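Local coordinates for protein lovastatin nonaketide synthase, polyketide synthase component (Aspergillus terreus, PDB 7CPX) that builds the dihydromonacolin L backbone of lovastatin as an iterative, homodimeric polyketide synthase, condensing malonyl units on a phosphopantetheine-bearing carrier domain and acting in complex with LovC, at residues Gln41-Lys46 and Ala67-Val72; Gly63-Pro68 and Ser224-Ser229; His134-Val139 and Arg935-Ser940. The protein carries 2 engineered substitutions. One frame throughout, in Å; residues are numbered along the deposited sequence.

Contact 1 of 3, residues Gln41-Lys46 and Ala67-Val72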
loop_
_atom_site.group_PDB
_atom_site.type_symbol
_atom_site.label_atom_id
_atom_site.label_comp_id
_atom_site.label_asym_id
_atom_site.label_seq_id
_atom_site.Cartn_x
_atom_site.Cartn_y
_atom_site.Cartn_z
ATOM N N GLN A 41 -11.014 -31.808 16.913
ATOM C CA GLN A 41 -10.844 -30.389 16.639
ATOM C C GLN A 41 -9.404 -29.962 16.889
ATOM O O GLN A 41 -8.726 -30.465 17.787
ATOM C CB GLN A 41 -11.790 -29.561 17.506
ATOM C CG GLN A 41 -11.400 -29.502 18.971
ATOM C CD GLN A 41 -10.568 -28.282 19.302
ATOM O OE1 GLN A 41 -9.358 -28.374 19.504
ATOM N NE2 GLN A 41 -11.216 -27.126 19.361
ATOM N N SER A 42 -8.939 -29.019 16.074
ATOM C CA SER A 42 -7.572 -28.535 16.164
ATOM C C SER A 42 -7.522 -27.098 15.671
ATOM O O SER A 42 -8.450 -26.608 15.022
ATOM C CB SER A 42 -6.615 -29.410 15.347
ATOM O OG SER A 42 -6.981 -29.421 13.979
ATOM N N ARG A 43 -6.420 -26.428 15.989
ATOM C CA ARG A 43 -6.210 -25.070 15.512
ATOM C C ARG A 43 -6.238 -25.049 13.991
ATOM O O ARG A 43 -5.736 -25.964 13.332
ATOM C CB ARG A 43 -4.873 -24.534 16.023
ATOM C CG ARG A 43 -4.764 -23.018 16.048
ATOM C CD ARG A 43 -5.337 -22.442 17.331
ATOM N NE ARG A 43 -5.024 -21.026 17.482
ATOM C CZ ARG A 43 -5.281 -20.314 18.571
ATOM N NH1 ARG A 43 -5.855 -20.857 19.634
ATOM N NH2 ARG A 43 -4.954 -19.026 18.598
ATOM N N ILE A 44 -6.841 -24.006 13.432
ATOM C CA ILE A 44 -6.943 -23.869 11.982
ATOM C C ILE A 44 -5.541 -23.974 11.395
ATOM O O ILE A 44 -4.711 -23.084 11.629
ATOM C CB ILE A 44 -7.604 -22.542 11.579
ATOM C CG1 ILE A 44 -8.925 -22.332 12.325
ATOM C CG2 ILE A 44 -7.844 -22.522 10.084
ATOM C CD1 ILE A 44 -9.908 -23.460 12.172
ATOM N N PRO A 45 -5.224 -25.024 10.637
ATOM C CA PRO A 45 -3.861 -25.156 10.114
ATOM C C PRO A 45 -3.482 -23.967 9.245
ATOM O O PRO A 45 -4.302 -23.429 8.498
ATOM C CB PRO A 45 -3.913 -26.454 9.300
ATOM C CG PRO A 45 -5.076 -27.203 9.839
ATOM C CD PRO A 45 -6.069 -26.167 10.251
ATOM N N LYS A 46 -2.216 -23.559 9.351
ATOM C CA LYS A 46 -1.731 -22.456 8.531
ATOM C C LYS A 46 -1.820 -22.792 7.050
ATOM O O LYS A 46 -1.875 -21.889 6.210
ATOM C CB LYS A 46 -0.293 -22.113 8.915
ATOM C CG LYS A 46 -0.108 -21.794 10.391
ATOM C CD LYS A 46 1.361 -21.638 10.745
ATOM C CE LYS A 46 1.556 -21.491 12.245
ATOM N NZ LYS A 46 2.996 -21.419 12.620
ATOM N N ALA A 67 -13.062 -17.805 17.355
ATOM C CA ALA A 67 -13.033 -19.261 17.260
ATOM C C ALA A 67 -11.827 -19.680 16.429
ATOM O O ALA A 67 -11.949 -19.901 15.215
ATOM C CB ALA A 67 -14.328 -19.791 16.640
ATOM N N PRO A 68 -10.641 -19.801 17.026
ATOM C CA PRO A 68 -9.459 -20.228 16.271
ATOM C C PRO A 68 -9.335 -21.731 16.085
ATOM O O PRO A 68 -8.278 -22.193 15.648
ATOM C CB PRO A 68 -8.309 -19.692 17.133
ATOM C CG PRO A 68 -8.832 -19.785 18.516
ATOM C CD PRO A 68 -10.308 -19.484 18.426
ATOM N N TYR A 69 -10.373 -22.496 16.406
ATOM C CA TYR A 69 -10.359 -23.942 16.271
ATOM C C TYR A 69 -11.468 -24.381 15.329
ATOM O O TYR A 69 -12.421 -23.643 15.064
ATOM C CB TYR A 69 -10.542 -24.636 17.625
ATOM C CG TYR A 69 -9.615 -24.143 18.709
ATOM C CD1 TYR A 69 -8.326 -24.641 18.826
ATOM C CD2 TYR A 69 -10.032 -23.188 19.622
ATOM C CE1 TYR A 69 -7.477 -24.196 19.818
ATOM C CE2 TYR A 69 -9.191 -22.737 20.618
ATOM C CZ TYR A 69 -7.914 -23.244 20.712
ATOM O OH TYR A 69 -7.071 -22.796 21.704
ATOM N N ALA A 70 -11.331 -25.601 14.824
ATOM C CA ALA A 70 -12.342 -26.187 13.959
ATOM C C ALA A 70 -12.025 -27.661 13.782
ATOM O O ALA A 70 -10.880 -28.094 13.941
ATOM C CB ALA A 70 -12.401 -25.487 12.602
ATOM N N TYR A 71 -13.062 -28.427 13.449
ATOM C CA TYR A 71 -12.914 -29.845 13.137
ATOM C C TYR A 71 -12.525 -29.944 11.664
ATOM O O TYR A 71 -13.342 -30.197 10.776
ATOM C CB TYR A 71 -14.197 -30.599 13.453
ATOM C CG TYR A 71 -14.571 -30.594 14.922
ATOM C CD1 TYR A 71 -14.999 -29.433 15.546
ATOM C CD2 TYR A 71 -14.504 -31.753 15.679
ATOM C CE1 TYR A 71 -15.345 -29.425 16.881
ATOM C CE2 TYR A 71 -14.848 -31.754 17.015
ATOM C CZ TYR A 71 -15.270 -30.590 17.613
ATOM O OH TYR A 71 -15.611 -30.589 18.945
ATOM N N VAL A 72 -11.245 -29.726 11.413
ATOM C CA VAL A 72 -10.707 -29.579 10.066
ATOM C C VAL A 72 -10.303 -30.941 9.524
ATOM O O VAL A 72 -9.872 -31.831 10.264
ATOM C CB VAL A 72 -9.514 -28.601 10.068
ATOM C CG1 VAL A 72 -8.982 -28.400 8.662
ATOM C CG2 VAL A 72 -9.916 -27.268 10.677
#
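Ser42 and Ala70 are the hydrogen-bonded pair of a short antiparallel pairing: Ser42 N donates to Ala70 O at 3.0 Å, and Ala70 N donates to Ser42 O at 3.1 Å. A third bond, Ile44 N to Pro68 O (3.2 Å), holds the chain just past the pair. The compact side is apolar and largely buried. Ile44 sends CD1 against Ala70 CB, with Phe217 of helix 214-222 touching both residues, and Val72 meets the CD of Pro45 tip to tip. At the Gln41 end, CB sits 3.5 Å above the centre of the Tyr71 ring; the chain bends at chi2, and NE2 lies 3.1 Å from Tyr69 CB, where it also bonds Gly230 O. Arg43 and Tyr69, by contrast, keep partial access to solvent. One face of the Arg43 guanidinium is met by Pro68 CB, 3.4 Å above its centre; the Tyr69 ring stands almost perpendicular to it, at 85°. Asp52 forms a salt bridge with Arg43 NH2, and Tyr55 adds a cation-pi contact. Past Ala70, the chain bends in an inverse gamma turn centred on Tyr71. The arrangement is a two-stranded antiparallel sheet, separate from the large central sheet of the thiolase-type ketosynthase fold.

Contact 2 of 3, residues Gly63-Pro68 and Ser224-Ser229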
loop_
_atom_site.group_PDB
_atom_site.type_symbol
_atom_site.label_atom_id
_atom_site.label_comp_id
_atom_site.label_asym_id
_atom_site.label_seq_id
_atom_site.Cartn_x
_atom_site.Cartn_y
_atom_site.Cartn_z
ATOM N N GLY A 63 -12.905 -7.515 11.909
ATOM C CA GLY A 63 -12.010 -8.339 11.113
ATOM C C GLY A 63 -11.265 -9.387 11.910
ATOM O O GLY A 63 -10.099 -9.675 11.615
ATOM N N ARG A 64 -11.916 -9.973 12.914
ATOM C CA ARG A 64 -11.312 -11.016 13.728
ATOM C C ARG A 64 -12.349 -12.095 14.001
ATOM O O ARG A 64 -13.548 -11.910 13.774
ATOM C CB ARG A 64 -10.773 -10.474 15.057
ATOM C CG ARG A 64 -9.845 -9.282 14.938
ATOM C CD ARG A 64 -8.489 -9.639 14.359
ATOM N NE ARG A 64 -7.588 -8.494 14.408
ATOM C CZ ARG A 64 -6.863 -8.153 15.466
ATOM N NH1 ARG A 64 -6.869 -8.878 16.572
ATOM N NH2 ARG A 64 -6.119 -7.052 15.415
ATOM N N THR A 65 -11.871 -13.234 14.495
ATOM C CA THR A 65 -12.735 -14.337 14.890
ATOM C C THR A 65 -12.274 -14.861 16.240
ATOM O O THR A 65 -11.073 -15.045 16.457
ATOM C CB THR A 65 -12.713 -15.463 13.850
ATOM O OG1 THR A 65 -13.593 -16.516 14.260
ATOM C CG2 THR A 65 -11.307 -16.018 13.688
ATOM N N ASN A 66 -13.221 -15.098 17.139
ATOM C CA ASN A 66 -12.915 -15.622 18.463
ATOM C C ASN A 66 -12.834 -17.141 18.489
ATOM O O ASN A 66 -12.556 -17.712 19.548
ATOM C CB ASN A 66 -13.961 -15.148 19.475
ATOM C CG ASN A 66 -15.365 -15.580 19.109
ATOM O OD1 ASN A 66 -15.643 -15.919 17.959
ATOM N ND2 ASN A 66 -16.262 -15.564 20.088
ATOM N N ALA A 67 -13.062 -17.805 17.355
ATOM C CA ALA A 67 -13.033 -19.261 17.260
ATOM C C ALA A 67 -11.827 -19.680 16.429
ATOM O O ALA A 67 -11.949 -19.901 15.215
ATOM C CB ALA A 67 -14.328 -19.791 16.640
ATOM N N PRO A 68 -10.641 -19.801 17.026
ATOM C CA PRO A 68 -9.459 -20.228 16.271
ATOM C C PRO A 68 -9.335 -21.731 16.085
ATOM O O PRO A 68 -8.278 -22.193 15.648
ATOM C CB PRO A 68 -8.309 -19.692 17.133
ATOM C CG PRO A 68 -8.832 -19.785 18.516
ATOM C CD PRO A 68 -10.308 -19.484 18.426
ATOM N N SER A 224 -21.210 -13.754 17.206
ATOM C CA SER A 224 -20.864 -14.642 18.314
ATOM C C SER A 224 -21.465 -16.031 18.126
ATOM O O SER A 224 -21.647 -16.777 19.091
ATOM C CB SER A 224 -21.302 -14.049 19.655
ATOM O OG SER A 224 -20.865 -14.856 20.735
ATOM N N MET A 225 -21.782 -16.386 16.879
ATOM C CA MET A 225 -22.336 -17.707 16.605
ATOM C C MET A 225 -21.331 -18.808 16.915
ATOM O O MET A 225 -21.702 -19.856 17.457
ATOM C CB MET A 225 -22.781 -17.791 15.146
ATOM C CG MET A 225 -23.919 -16.852 14.794
ATOM S SD MET A 225 -24.162 -16.677 13.016
ATOM C CE MET A 225 -24.505 -18.370 12.547
ATOM N N LEU A 226 -20.063 -18.596 16.580
ATOM C CA LEU A 226 -19.051 -19.621 16.765
ATOM C C LEU A 226 -18.713 -19.796 18.240
ATOM O O LEU A 226 -18.932 -18.909 19.070
ATOM C CB LEU A 226 -17.782 -19.281 15.986
ATOM C CG LEU A 226 -17.951 -19.054 14.485
ATOM C CD1 LEU A 226 -16.600 -18.972 13.803
ATOM C CD2 LEU A 226 -18.797 -20.148 13.856
ATOM N N SER A 227 -18.167 -20.962 18.557
ATOM C CA SER A 227 -17.756 -21.259 19.920
ATOM C C SER A 227 -16.327 -20.777 20.140
ATOM O O SER A 227 -15.405 -21.307 19.510
ATOM C CB SER A 227 -17.845 -22.755 20.188
ATOM O OG SER A 227 -17.337 -23.076 21.470
ATOM N N PRO A 228 -16.093 -19.791 21.010
ATOM C CA PRO A 228 -14.702 -19.397 21.284
ATOM C C PRO A 228 -13.865 -20.534 21.834
ATOM O O PRO A 228 -12.663 -20.606 21.545
ATOM C CB PRO A 228 -14.851 -18.250 22.294
ATOM C CG PRO A 228 -16.200 -18.431 22.890
ATOM C CD PRO A 228 -17.050 -19.001 21.802
ATOM N N SER A 229 -14.466 -21.428 22.620
ATOM C CA SER A 229 -13.748 -22.604 23.096
ATOM C C SER A 229 -13.362 -23.535 21.957
ATOM O O SER A 229 -12.475 -24.377 22.133
ATOM C CB SER A 229 -14.598 -23.363 24.116
ATOM O OG SER A 229 -15.843 -23.745 23.558
#
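Ala67 and Leu226 supply the apolar part of this contact: the methyl CB of Ala67 lies 3.6 Å from Leu226 CB and is also touched by Leu226 CD1. The first side-chain bond of Leu226 is directed at the other segment, and CD1 continues past Ala67 to within 3.9 Å of Thr65 OG1, the two side chains crossing at a slant. Phe217 and Glu220 of helix 214-222 also pack against Leu226.

Packing of a polar side chain on a ring makes up the second group. Asn66 and Pro228 run side by side and point the same way, with ND2 of the amide 3.8 Å from Pro228 CB and nearly as close to its CD. CG of Asn66 is held between the backbone N and the carbonyl carbon (chi1 59°), and OD1 at the other end of the amide is hydrogen-bonded to Ser221 OG.

Both segments are loops of the thiolase-type ketosynthase. Residues 63-68 lead into strand 69-70, whereas 224-229 follow helix 214-222, whose C-terminal end is closed by a Schellman motif with Ser224 at positive phi.

Backbone carbonyls provide the remaining contacts. Asn66 O receives a CA-H...O approach from Pro228 CA, 3.2 Å away, and Ser227 O faces the Ala67 methyl at 3.4 Å. Within the first loop, Ala67 N makes a weak hydrogen bond to Thr65 OG1 (3.4 Å). In the second, Ser227 turns away from the partner loop and its OG is bonded to Asp240 OD1, while Met225 packs on Ala152 of the second subunit.

Contact 3 of 3, residues His134-Val139 and Arg935-Ser940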
loop_
_atom_site.group_PDB
_atom_site.type_symbol
_atom_site.label_atom_id
_atom_site.label_comp_id
_atom_site.label_asym_id
_atom_site.label_seq_id
_atom_site.Cartn_x
_atom_site.Cartn_y
_atom_site.Cartn_z
ATOM N N HIS A 134 -18.932 -21.227 1.145
ATOM C CA HIS A 134 -18.181 -21.170 -0.100
ATOM C C HIS A 134 -17.011 -20.208 0.059
ATOM O O HIS A 134 -16.984 -19.136 -0.553
ATOM C CB HIS A 134 -19.084 -20.731 -1.256
ATOM C CG HIS A 134 -19.783 -19.427 -1.016
ATOM N ND1 HIS A 134 -19.106 -18.236 -0.866
ATOM C CD2 HIS A 134 -21.099 -19.128 -0.898
ATOM C CE1 HIS A 134 -19.973 -17.260 -0.667
ATOM N NE2 HIS A 134 -21.190 -17.774 -0.681
ATOM N N ASP A 135 -16.043 -20.587 0.899
ATOM C CA ASP A 135 -14.841 -19.780 1.053
ATOM C C ASP A 135 -14.148 -19.585 -0.286
ATOM O O ASP A 135 -13.742 -18.469 -0.630
ATOM C CB ASP A 135 -13.903 -20.438 2.062
ATOM C CG ASP A 135 -14.490 -20.487 3.456
ATOM O OD1 ASP A 135 -15.635 -20.021 3.636
ATOM O OD2 ASP A 135 -13.809 -20.992 4.374
ATOM N N TYR A 136 -14.003 -20.658 -1.057
ATOM C CA TYR A 136 -13.701 -20.503 -2.470
ATOM C C TYR A 136 -14.867 -19.792 -3.143
ATOM O O TYR A 136 -16.027 -19.951 -2.755
ATOM C CB TYR A 136 -13.446 -21.859 -3.122
ATOM C CG TYR A 136 -12.065 -22.008 -3.724
ATOM C CD1 TYR A 136 -10.945 -22.130 -2.917
ATOM C CD2 TYR A 136 -11.884 -22.042 -5.098
ATOM C CE1 TYR A 136 -9.688 -22.277 -3.461
ATOM C CE2 TYR A 136 -10.632 -22.191 -5.650
ATOM C CZ TYR A 136 -9.535 -22.305 -4.828
ATOM O OH TYR A 136 -8.281 -22.450 -5.377
ATOM N N GLU A 137 -14.556 -19.007 -4.168
ATOM C CA GLU A 137 -15.237 -17.898 -4.817
ATOM C C GLU A 137 -14.994 -16.614 -4.036
ATOM O O GLU A 137 -15.398 -15.545 -4.493
ATOM C CB GLU A 137 -16.757 -18.117 -4.959
ATOM C CG GLU A 137 -17.486 -17.046 -5.757
ATOM C CD GLU A 137 -18.932 -17.407 -6.030
ATOM O OE1 GLU A 137 -19.384 -18.466 -5.545
ATOM O OE2 GLU A 137 -19.619 -16.631 -6.728
ATOM N N THR A 138 -14.335 -16.679 -2.883
ATOM C CA THR A 138 -13.829 -15.507 -2.185
ATOM C C THR A 138 -12.318 -15.551 -2.044
ATOM O O THR A 138 -11.635 -14.593 -2.422
ATOM C CB THR A 138 -14.480 -15.389 -0.800
ATOM O OG1 THR A 138 -15.906 -15.398 -0.936
ATOM C CG2 THR A 138 -14.047 -14.106 -0.127
ATOM N N VAL A 139 -11.776 -16.650 -1.519
ATOM C CA VAL A 139 -10.327 -16.807 -1.440
ATOM C C VAL A 139 -9.717 -16.755 -2.834
ATOM O O VAL A 139 -8.770 -16.004 -3.092
ATOM C CB VAL A 139 -9.974 -18.122 -0.724
ATOM C CG1 VAL A 139 -8.511 -18.462 -0.928
ATOM C CG2 VAL A 139 -10.300 -18.012 0.749
ATOM N N ARG A 935 -1.314 -30.556 -6.173
ATOM C CA ARG A 935 -2.205 -29.731 -5.365
ATOM C C ARG A 935 -2.814 -28.659 -6.259
ATOM O O ARG A 935 -2.135 -27.702 -6.645
ATOM C CB ARG A 935 -1.452 -29.104 -4.195
ATOM C CG ARG A 935 -2.358 -28.443 -3.174
ATOM C CD ARG A 935 -1.567 -27.828 -2.036
ATOM N NE ARG A 935 -2.435 -27.397 -0.945
ATOM C CZ ARG A 935 -3.041 -26.219 -0.888
ATOM N NH1 ARG A 935 -2.896 -25.318 -1.845
ATOM N NH2 ARG A 935 -3.814 -25.939 0.157
ATOM N N TYR A 936 -4.093 -28.819 -6.588
ATOM C CA TYR A 936 -4.809 -27.862 -7.427
ATOM C C TYR A 936 -5.456 -26.827 -6.517
ATOM O O TYR A 936 -6.461 -27.101 -5.858
ATOM C CB TYR A 936 -5.842 -28.574 -8.292
ATOM C CG TYR A 936 -5.248 -29.622 -9.204
ATOM C CD1 TYR A 936 -4.765 -29.285 -10.458
ATOM C CD2 TYR A 936 -5.169 -30.948 -8.810
ATOM C CE1 TYR A 936 -4.221 -30.236 -11.293
ATOM C CE2 TYR A 936 -4.626 -31.907 -9.640
ATOM C CZ TYR A 936 -4.154 -31.546 -10.880
ATOM O OH TYR A 936 -3.612 -32.498 -11.713
ATOM N N TRP A 937 -4.875 -25.630 -6.480
ATOM C CA TRP A 937 -5.373 -24.559 -5.634
ATOM C C TRP A 937 -5.038 -23.227 -6.285
ATOM O O TRP A 937 -4.133 -23.129 -7.118
ATOM C CB TRP A 937 -4.773 -24.632 -4.225
ATOM C CG TRP A 937 -5.792 -24.727 -3.137
ATOM C CD1 TRP A 937 -6.565 -25.803 -2.834
ATOM C CD2 TRP A 937 -6.140 -23.707 -2.197
ATOM N NE1 TRP A 937 -7.380 -25.519 -1.767
ATOM C CE2 TRP A 937 -7.137 -24.235 -1.357
ATOM C CE3 TRP A 937 -5.707 -22.397 -1.985
ATOM C CZ2 TRP A 937 -7.708 -23.499 -0.322
ATOM C CZ3 TRP A 937 -6.275 -21.669 -0.959
ATOM C CH2 TRP A 937 -7.264 -22.220 -0.140
ATOM N N VAL A 938 -5.780 -22.196 -5.891
ATOM C CA VAL A 938 -5.602 -20.846 -6.411
ATOM C C VAL A 938 -5.308 -19.929 -5.236
ATOM O O VAL A 938 -6.073 -19.891 -4.264
ATOM C CB VAL A 938 -6.839 -20.362 -7.183
ATOM C CG1 VAL A 938 -6.666 -18.914 -7.600
ATOM C CG2 VAL A 938 -7.083 -21.237 -8.396
ATOM N N GLU A 939 -4.206 -19.188 -5.326
ATOM C CA GLU A 939 -3.844 -18.233 -4.284
ATOM C C GLU A 939 -2.988 -17.142 -4.903
ATOM O O GLU A 939 -1.791 -17.346 -5.125
ATOM C CB GLU A 939 -3.099 -18.909 -3.141
ATOM C CG GLU A 939 -3.982 -19.330 -1.995
ATOM C CD GLU A 939 -3.193 -19.912 -0.841
ATOM O OE1 GLU A 939 -1.947 -19.945 -0.932
ATOM O OE2 GLU A 939 -3.812 -20.336 0.157
ATOM N N SER A 940 -3.592 -15.990 -5.172
ATOM C CA SER A 940 -2.797 -14.809 -5.459
ATOM C C SER A 940 -1.888 -14.535 -4.271
ATOM O O SER A 940 -2.304 -14.649 -3.115
ATOM C CB SER A 940 -3.700 -13.607 -5.731
ATOM O OG SER A 940 -2.935 -12.436 -5.954
#
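Tyr136 and Trp937 meet in a T-shaped stack that joins the ketosynthase to a segment nearly 800 residues further along the chain. The Arg-Tyr-Trp sequence of residues 935-937 is consistent with the post-acyltransferase linker, which returns across the ketosynthase in fatty acid synthases and related polyketide synthases.

The tyrosine is the edge and the tryptophan the face. Their planes stand 75° apart, with 5.2 Å between the centroid of the phenol ring and that of the six-membered indole ring. CE1 of Tyr136 leads, 3.8 Å above the indole plane and over its centre, with Trp937 CE2 and CZ2 the nearest atoms. On the opposite indole face lies Arg935 NH2, displaced toward the rim, while Arg935 NE forms a salt bridge with Asp76. Pro97, at the start of helix 97-113, touches both aromatic residues.

Val139 approaches the same indole at about a right angle. Its CG1 is anti to the backbone N (chi1 166°) and comes 3.9 Å from Trp937 CZ3, while Thr943 and Leu947 of helix 941-947 also pack against Val139. The turn that presents Tyr136 and Val139 is closed by Val139 N and Thr138 N, both bonded to Asp135 O from opposite faces of its carbonyl plane.

Tyr136 and Val938 likewise cross nearly perpendicularly, and Val938 CB lies beside the phenol oxygen. Tyr136 OH has two hydrogen-bond partners: it donates to Glu93 O, and it accepts from Val938 N, which lies near the plane of the ring, through a bent bond of 2.6 Å with an angle of 130° at the hydrogen.

Contacts 1 and 2 adjoin, their centres 11 Å apart: they share Ala67 and Pro68, and Tyr69 CD2 of the first touches Ser229 O of the second at 3.7 Å. Together they tie the stretch from 41 to 72 to the loop after helix 214-222 near the predicted ketosynthase active site, where Tyr71 and Leu226 each bring a side chain to about 7 Å from that of His367. Contact 3 is separate, its centre about 18 Å from that of contact 1 and 22 Å from that of contact 2, and it lies away from the annotated sites. It connects distant parts of the chain and, like contact 2, touches the second subunit.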